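PDB 2FA1: probable transcriptional regulator phnF from Escherichia coli, which is probably a GntR/HutC-family transcriptional regulator from an alkylphosphonate uptake and C-P lyase operon, the part given here being its C-terminal effector-binding (UTRA) domain. Local coordinates for the interface of chains A and B. Residues are numbered along the deposited sequence; one frame, centred on the assembly and turned at random. Chains: chain A/B, Probable transcriptional regulator phnF.

Contact 1: the interface of chains A and B. Residues chain A 104-106, 108, 130; chain B 5-6, 127, 155.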
loop_
_atom_site.group_PDB
_atom_site.type_symbol
_atom_site.label_atom_id
_atom_site.label_comp_id
_atom_site.label_asym_id
_atom_site.label_seq_id
_atom_site.Cartn_x
_atom_site.Cartn_y
_atom_site.Cartn_z
ATOM N N ARG A 104 6.972 0.688 3.687
ATOM C CA ARG A 104 5.922 1.017 4.680
ATOM C C ARG A 104 4.891 1.878 3.939
ATOM O O ARG A 104 5.300 2.853 3.314
ATOM C CB ARG A 104 6.444 1.737 5.846
ATOM C CG ARG A 104 7.251 0.788 6.789
ATOM C CD ARG A 104 7.497 1.545 8.148
ATOM N NE ARG A 104 7.785 0.547 9.151
ATOM C CZ ARG A 104 6.968 0.167 10.148
ATOM N NH1 ARG A 104 5.767 0.717 10.370
ATOM N NH2 ARG A 104 7.403 -0.792 10.948
ATOM N N ILE A 105 3.591 1.559 4.041
ATOM C CA ILE A 105 2.561 2.332 3.361
ATOM C C ILE A 105 1.606 2.900 4.418
ATOM O O ILE A 105 1.116 2.176 5.284
ATOM C CB ILE A 105 1.785 1.430 2.423
ATOM C CG1 ILE A 105 2.807 0.844 1.451
ATOM C CG2 ILE A 105 0.738 2.282 1.581
ATOM C CD1 ILE A 105 2.205 -0.254 0.749
ATOM N N SER A 106 1.459 4.227 4.418
ATOM C CA SER A 106 0.450 4.813 5.308
ATOM C C SER A 106 -0.427 5.809 4.563
ATOM O O SER A 106 -0.158 6.155 3.438
ATOM C CB SER A 106 1.171 5.557 6.414
ATOM O OG SER A 106 2.031 6.565 5.911
ATOM N N ARG A 108 -2.409 9.695 5.207
ATOM C CA ARG A 108 -2.686 10.800 6.130
ATOM C C ARG A 108 -3.222 12.008 5.439
ATOM O O ARG A 108 -3.430 12.002 4.231
ATOM C CB ARG A 108 -1.451 11.078 6.939
ATOM C CG ARG A 108 -0.282 11.594 6.091
ATOM C CD ARG A 108 0.660 12.273 7.085
ATOM N NE ARG A 108 1.892 12.808 6.472
ATOM C CZ ARG A 108 2.967 12.085 6.170
ATOM N NH1 ARG A 108 4.064 12.651 5.663
ATOM N NH2 ARG A 108 2.951 10.791 6.371
ATOM N N ARG A 130 7.095 4.543 1.862
ATOM C CA ARG A 130 8.494 4.835 2.308
ATOM C C ARG A 130 9.228 3.541 2.077
ATOM O O ARG A 130 8.708 2.418 2.364
ATOM C CB ARG A 130 8.578 5.198 3.781
ATOM C CG ARG A 130 7.819 6.521 4.157
ATOM C CD ARG A 130 8.109 7.006 5.502
ATOM N NE ARG A 130 7.423 6.194 6.479
ATOM C CZ ARG A 130 7.964 5.695 7.597
ATOM N NH1 ARG A 130 9.214 5.930 7.939
ATOM N NH2 ARG A 130 7.186 4.994 8.427
ATOM N N ALA B 5 7.972 3.482 12.554
ATOM C CA ALA B 5 6.557 3.426 12.422
ATOM C C ALA B 5 5.991 4.806 12.693
ATOM O O ALA B 5 6.349 5.461 13.688
ATOM C CB ALA B 5 6.019 2.459 13.445
ATOM N N GLN B 6 5.092 5.225 11.832
ATOM C CA GLN B 6 4.421 6.520 12.033
ATOM C C GLN B 6 2.976 6.370 12.521
ATOM O O GLN B 6 2.287 7.366 12.808
ATOM C CB GLN B 6 4.523 7.314 10.743
ATOM C CG GLN B 6 6.006 7.640 10.460
ATOM C CD GLN B 6 6.212 8.426 9.191
ATOM O OE1 GLN B 6 5.322 8.491 8.345
ATOM N NE2 GLN B 6 7.421 8.991 9.030
ATOM N N LEU B 127 -7.416 3.389 4.654
ATOM C CA LEU B 127 -6.605 2.683 3.698
ATOM C C LEU B 127 -7.423 1.532 3.179
ATOM O O LEU B 127 -7.980 0.772 4.015
ATOM C CB LEU B 127 -5.362 2.127 4.423
ATOM C CG LEU B 127 -4.158 3.022 4.477
ATOM C CD1 LEU B 127 -3.221 2.497 5.646
ATOM C CD2 LEU B 127 -3.469 3.036 3.060
ATOM N N GLU B 155 -0.169 1.346 9.931
ATOM C CA GLU B 155 0.717 1.495 8.724
ATOM C C GLU B 155 1.012 0.063 8.238
ATOM O O GLU B 155 1.265 -0.819 9.063
ATOM C CB GLU B 155 1.954 2.277 9.169
ATOM C CG GLU B 155 3.043 2.490 8.112
ATOM C CD GLU B 155 4.215 3.389 8.544
ATOM O OE1 GLU B 155 4.586 3.302 9.746
ATOM O OE2 GLU B 155 4.670 4.258 7.687
HETATM O O HOH W 1 4.540 5.188 5.391
HETATM O O HOH W 2 2.507 8.789 7.836
#
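Two arginines of chain A divide the carboxylate of B:Glu155 between them, one oxygen each, in a pair of intermolecular salt bridges. A:Arg130 NH2 reaches B:Glu155 OE2 at 2.7 Å on its syn side, nearly straight and within the guanidinium plane. The other arginine arrives differently: A:Arg104 NH1 meets B:Glu155 OE1 at 2.9 Å from above the carboxylate, the two flat groups being turned 69° apart. B:Glu155 OE1 also accepts B:Gln6 N, a backbone nitrogen, at 2.9 Å from the opposite face, a bond within chain B that ties the N-terminal segment to strand 154-159 and, with the two arginines, restrains the carboxylate's rotation. Stacking forms the second kind of contact. The amide of B:Gln6 lies over one face of the A:Arg130 guanidinium, planes nearly parallel, with B:Gln6 CD 3.6 Å from A:Arg130 CZ. The bend of A:Arg130 at chi3 (-75°) turns its guanidinium into this position, where an edge still serves the carboxylate. Water supplies the third kind: one molecule joins B:Glu155 OE2, A:Arg130 NE and A:Ser106 OG, while a second links that hydroxyl to B:Gln6 OE1. Two positive groups around the acid would be expected to favour its ionised form. The site couples the N-terminal segment and strand 154-159 of one chain to strands 98-109 and 125-135 of its partner, a polar junction of what is probably a functional dimer.

Contact 2: the interface of chains A and B. Residues chain A 14, 100-103; chain B 158-160.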
loop_
_atom_site.group_PDB
_atom_site.type_symbol
_atom_site.label_atom_id
_atom_site.label_comp_id
_atom_site.label_asym_id
_atom_site.label_seq_id
_atom_site.Cartn_x
_atom_site.Cartn_y
_atom_site.Cartn_z
ATOM N N LEU A 14 5.801 -1.950 -6.722
ATOM C CA LEU A 14 7.169 -2.465 -6.743
ATOM C C LEU A 14 8.081 -1.784 -7.769
ATOM O O LEU A 14 9.292 -2.055 -7.747
ATOM C CB LEU A 14 7.188 -3.997 -6.906
ATOM C CG LEU A 14 6.310 -4.760 -5.917
ATOM C CD1 LEU A 14 5.902 -6.114 -6.534
ATOM C CD2 LEU A 14 7.044 -4.886 -4.549
ATOM N N ARG A 100 14.705 -3.452 -3.340
ATOM C CA ARG A 100 13.918 -3.057 -2.180
ATOM C C ARG A 100 14.111 -4.019 -0.988
ATOM O O ARG A 100 14.045 -5.246 -1.149
ATOM C CB ARG A 100 12.494 -3.062 -2.662
ATOM C CG ARG A 100 11.421 -2.683 -1.671
ATOM C CD ARG A 100 11.028 -1.238 -1.725
ATOM N NE ARG A 100 10.719 -0.811 -3.088
ATOM C CZ ARG A 100 9.494 -0.713 -3.570
ATOM N NH1 ARG A 100 8.474 -0.895 -2.755
ATOM N NH2 ARG A 100 9.279 -0.350 -4.858
ATOM N N SER A 101 14.339 -3.508 0.193
ATOM C CA SER A 101 14.280 -4.406 1.332
ATOM C C SER A 101 12.996 -4.286 2.099
ATOM O O SER A 101 12.437 -5.304 2.581
ATOM C CB SER A 101 15.441 -4.263 2.314
ATOM O OG SER A 101 15.455 -3.045 2.999
ATOM N N GLN A 102 12.547 -3.049 2.275
ATOM C CA GLN A 102 11.398 -2.865 3.155
ATOM C C GLN A 102 10.541 -1.772 2.541
ATOM O O GLN A 102 11.057 -0.872 1.879
ATOM C CB GLN A 102 11.910 -2.319 4.498
ATOM C CG GLN A 102 12.784 -3.261 5.269
ATOM C CD GLN A 102 12.971 -2.789 6.699
ATOM O OE1 GLN A 102 12.976 -3.601 7.635
ATOM N NE2 GLN A 102 13.081 -1.466 6.893
ATOM N N THR A 103 9.205 -1.885 2.747
ATOM C CA THR A 103 8.237 -0.871 2.265
ATOM C C THR A 103 7.316 -0.602 3.458
ATOM O O THR A 103 6.958 -1.572 4.193
ATOM C CB THR A 103 7.404 -1.361 1.067
ATOM O OG1 THR A 103 8.247 -1.783 -0.023
ATOM C CG2 THR A 103 6.457 -0.229 0.540
ATOM N N MET B 158 6.005 -4.313 4.445
ATOM C CA MET B 158 6.276 -5.438 3.552
ATOM C C MET B 158 7.773 -5.626 3.537
ATOM O O MET B 158 8.515 -4.663 3.403
ATOM C CB MET B 158 5.685 -5.163 2.178
ATOM C CG MET B 158 5.924 -6.250 1.082
ATOM S SD MET B 158 4.890 -6.030 -0.382
ATOM C CE MET B 158 4.662 -4.316 -0.384
ATOM N N GLU B 159 8.182 -6.900 3.699
ATOM C CA GLU B 159 9.599 -7.323 3.591
ATOM C C GLU B 159 9.763 -7.929 2.217
ATOM O O GLU B 159 8.851 -8.603 1.682
ATOM C CB GLU B 159 9.972 -8.383 4.676
ATOM C CG GLU B 159 9.328 -8.166 6.057
ATOM C CD GLU B 159 9.804 -6.889 6.798
ATOM O OE1 GLU B 159 11.049 -6.780 7.000
ATOM O OE2 GLU B 159 8.941 -6.016 7.207
ATOM N N HIS B 160 10.903 -7.664 1.601
ATOM C CA HIS B 160 11.137 -8.131 0.253
ATOM C C HIS B 160 12.446 -8.926 0.282
ATOM O O HIS B 160 13.435 -8.502 0.926
ATOM C CB HIS B 160 11.202 -6.968 -0.754
ATOM C CG HIS B 160 10.082 -5.964 -0.640
ATOM N ND1 HIS B 160 9.002 -5.944 -1.500
ATOM C CD2 HIS B 160 9.911 -4.918 0.203
ATOM C CE1 HIS B 160 8.219 -4.917 -1.192
ATOM N NE2 HIS B 160 8.746 -4.294 -0.148
ATOM O OXT HIS B 160 12.519 -10.015 -0.314
HETATM O O HOH W 3 13.679 -7.689 3.613
#
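The imidazole of the C-terminal residue, B:His160, is held against strand 98-109 of chain A by contacts at its face and its rim. Over one face, offset toward the rim, lies A:Arg100 CG, 3.5 Å from the centroid of the B:His160 ring in a CH-pi contact. The two side chains run side by side in the same direction, and A:Arg100 then bends at chi2 and chi3, bringing its guanidinium round to A:Thr103. At the rim, A:Thr103 OG1 and B:His160 NE2 make a short hydrogen bond of 2.6 Å whose direction is not settled. A:Thr103 OG1 also accepts A:Arg100 NH1 at 2.9 Å, in the guanidinium plane, and so joins the arginine to the imidazole. With chi1 at -56°, OG1 sits beside its own backbone N and faces both partners. A:Leu14 CD2, a methyl group, completes the setting 3.6 Å from B:His160 CE1. Backbone bonds set the register beneath these side chains: A:Thr103 and B:Met158 exchange N-H and carbonyl in both directions, and B:His160 N bonds to A:Ser101 O at 3.0 Å. A water also links that carbonyl to the terminal carboxylate of B:His160. Antiparallel pairing of strands 98-109 and 154-159 thus extends a beta-sheet across the two chains, while the terminal histidine secures its end in the probable dimer.

Contact 3: the interface of chains A and B. Residues chain A 4-6, 155; chain B 104, 106, 128, 130.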
loop_
_atom_site.group_PDB
_atom_site.type_symbol
_atom_site.label_atom_id
_atom_site.label_comp_id
_atom_site.label_asym_id
_atom_site.label_seq_id
_atom_site.Cartn_x
_atom_site.Cartn_y
_atom_site.Cartn_z
ATOM N N ASN A 4 -11.494 -3.460 -10.629
ATOM C CA ASN A 4 -11.611 -2.128 -11.142
ATOM C C ASN A 4 -10.579 -1.251 -10.433
ATOM O O ASN A 4 -10.041 -1.629 -9.401
ATOM C CB ASN A 4 -13.027 -1.597 -10.969
ATOM C CG ASN A 4 -13.470 -1.534 -9.529
ATOM O OD1 ASN A 4 -14.094 -0.575 -9.129
ATOM N ND2 ASN A 4 -13.177 -2.562 -8.754
ATOM N N ALA A 5 -10.323 -0.087 -11.009
ATOM C CA ALA A 5 -9.405 0.929 -10.410
ATOM C C ALA A 5 -10.210 1.988 -9.650
ATOM O O ALA A 5 -11.226 2.423 -10.160
ATOM C CB ALA A 5 -8.605 1.541 -11.509
ATOM N N GLN A 6 -9.790 2.363 -8.429
ATOM C CA GLN A 6 -10.477 3.313 -7.553
ATOM C C GLN A 6 -9.962 4.736 -7.750
ATOM O O GLN A 6 -10.374 5.664 -7.035
ATOM C CB GLN A 6 -10.241 2.987 -6.054
ATOM C CG GLN A 6 -10.852 1.696 -5.570
ATOM C CD GLN A 6 -11.397 1.790 -4.153
ATOM O OE1 GLN A 6 -12.412 1.146 -3.826
ATOM N NE2 GLN A 6 -10.714 2.580 -3.286
ATOM N N GLU A 155 -3.799 5.042 -7.334
ATOM C CA GLU A 155 -3.903 3.798 -6.559
ATOM C C GLU A 155 -2.671 2.939 -6.887
ATOM O O GLU A 155 -2.110 3.014 -8.001
ATOM C CB GLU A 155 -5.250 3.119 -6.927
ATOM C CG GLU A 155 -5.354 1.622 -6.567
ATOM C CD GLU A 155 -6.767 1.082 -6.768
ATOM O OE1 GLU A 155 -7.215 1.099 -7.937
ATOM O OE2 GLU A 155 -7.441 0.612 -5.795
ATOM N N ARG B 104 -4.480 -4.251 -4.726
ATOM C CA ARG B 104 -4.638 -2.804 -5.056
ATOM C C ARG B 104 -4.710 -2.038 -3.744
ATOM O O ARG B 104 -5.526 -2.406 -2.855
ATOM C CB ARG B 104 -5.853 -2.490 -5.903
ATOM C CG ARG B 104 -5.638 -2.797 -7.392
ATOM C CD ARG B 104 -6.772 -2.225 -8.281
ATOM N NE ARG B 104 -6.284 -2.333 -9.663
ATOM C CZ ARG B 104 -5.800 -1.338 -10.406
ATOM N NH1 ARG B 104 -5.725 -0.061 -9.976
ATOM N NH2 ARG B 104 -5.379 -1.626 -11.631
ATOM N N SER B 106 -5.337 1.854 -1.958
ATOM C CA SER B 106 -5.812 3.193 -2.227
ATOM C C SER B 106 -6.178 3.805 -0.883
ATOM O O SER B 106 -6.171 3.129 0.135
ATOM C CB SER B 106 -7.047 3.100 -3.162
ATOM O OG SER B 106 -8.190 2.562 -2.510
ATOM N N CYS B 128 -7.493 1.367 1.837
ATOM C CA CYS B 128 -8.401 0.322 1.287
ATOM C C CYS B 128 -7.427 -0.642 0.570
ATOM O O CYS B 128 -6.666 -0.206 -0.342
ATOM C CB CYS B 128 -9.365 1.015 0.354
ATOM S SG CYS B 128 -10.319 -0.211 -0.648
ATOM N N ARG B 130 -7.365 -4.118 -1.595
ATOM C CA ARG B 130 -8.253 -5.051 -2.299
ATOM C C ARG B 130 -7.365 -6.125 -2.890
ATOM O O ARG B 130 -6.369 -5.861 -3.520
ATOM C CB ARG B 130 -9.070 -4.293 -3.340
ATOM C CG ARG B 130 -9.953 -3.238 -2.655
ATOM C CD ARG B 130 -10.859 -2.636 -3.636
ATOM N NE ARG B 130 -10.100 -1.836 -4.618
ATOM C CZ ARG B 130 -10.231 -1.951 -5.955
ATOM N NH1 ARG B 130 -11.078 -2.823 -6.456
ATOM N NH2 ARG B 130 -9.521 -1.168 -6.792
HETATM O O HOH W 4 -7.774 -0.271 -3.293
#
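B:Arg130 and B:Arg104 approach A:Glu155 across its side chain, each taking a different carboxylate oxygen in a salt bridge. B:Arg130 NH2 bonds to A:Glu155 OE2 at 2.9 Å, on the syn side and close to its own guanidinium plane. B:Arg104 NH1 bonds to A:Glu155 OE1 at 2.8 Å from above the carboxylate. B:Arg130 NH2 also gives a nearly straight bond to the backbone carbonyl A:Asn4 O, at 2.7 Å, so the one NH2 group serves both the acid and the N-terminal segment. The side-chain amide of the next-but-one residue joins in: A:Gln6 NE2 lies 2.6 Å from B:Ser106 OG, a short hydrogen bond, and the bend of A:Gln6 at chi2 (-143°) carries the amide toward this serine while CG stays against B:Arg130. Farther out, A:Gln6 N bonds to A:Glu155 OE1 on the face opposite B:Arg104, restraining the carboxylate from within its own chain. One water fills a similar supporting role, bonding to A:Glu155 OE2, B:Arg130 NE, B:Ser106 OG and B:Cys128 O. It bridges the two chains and may help hold the arginine in place. The site fastens the N-terminal segment and strand 154-159 of one chain onto strands 98-109 and 125-135 of the other, adding charged and polar bonds to the probable dimer.

Contacts 1 and 3 are twins under the two-fold axis, with the chains exchanged and their C-alpha centres about 16 Å apart; the C-alpha centre of contact 2 lies about 13 Å from that of contact 1 and 20 Å from that of contact 3. Contact 1 continues contact 2 along strand 98-109 of chain A and strand 154-159 of chain B, from paired backbones to salt bridges. The twins illustrate how symmetry tolerates local variation: the glutamate-arginine pattern is kept, whereas B:Gln6 and A:Gln6 choose different partners. Repeated in both directions, these contacts would join the two domains through a shared sheet.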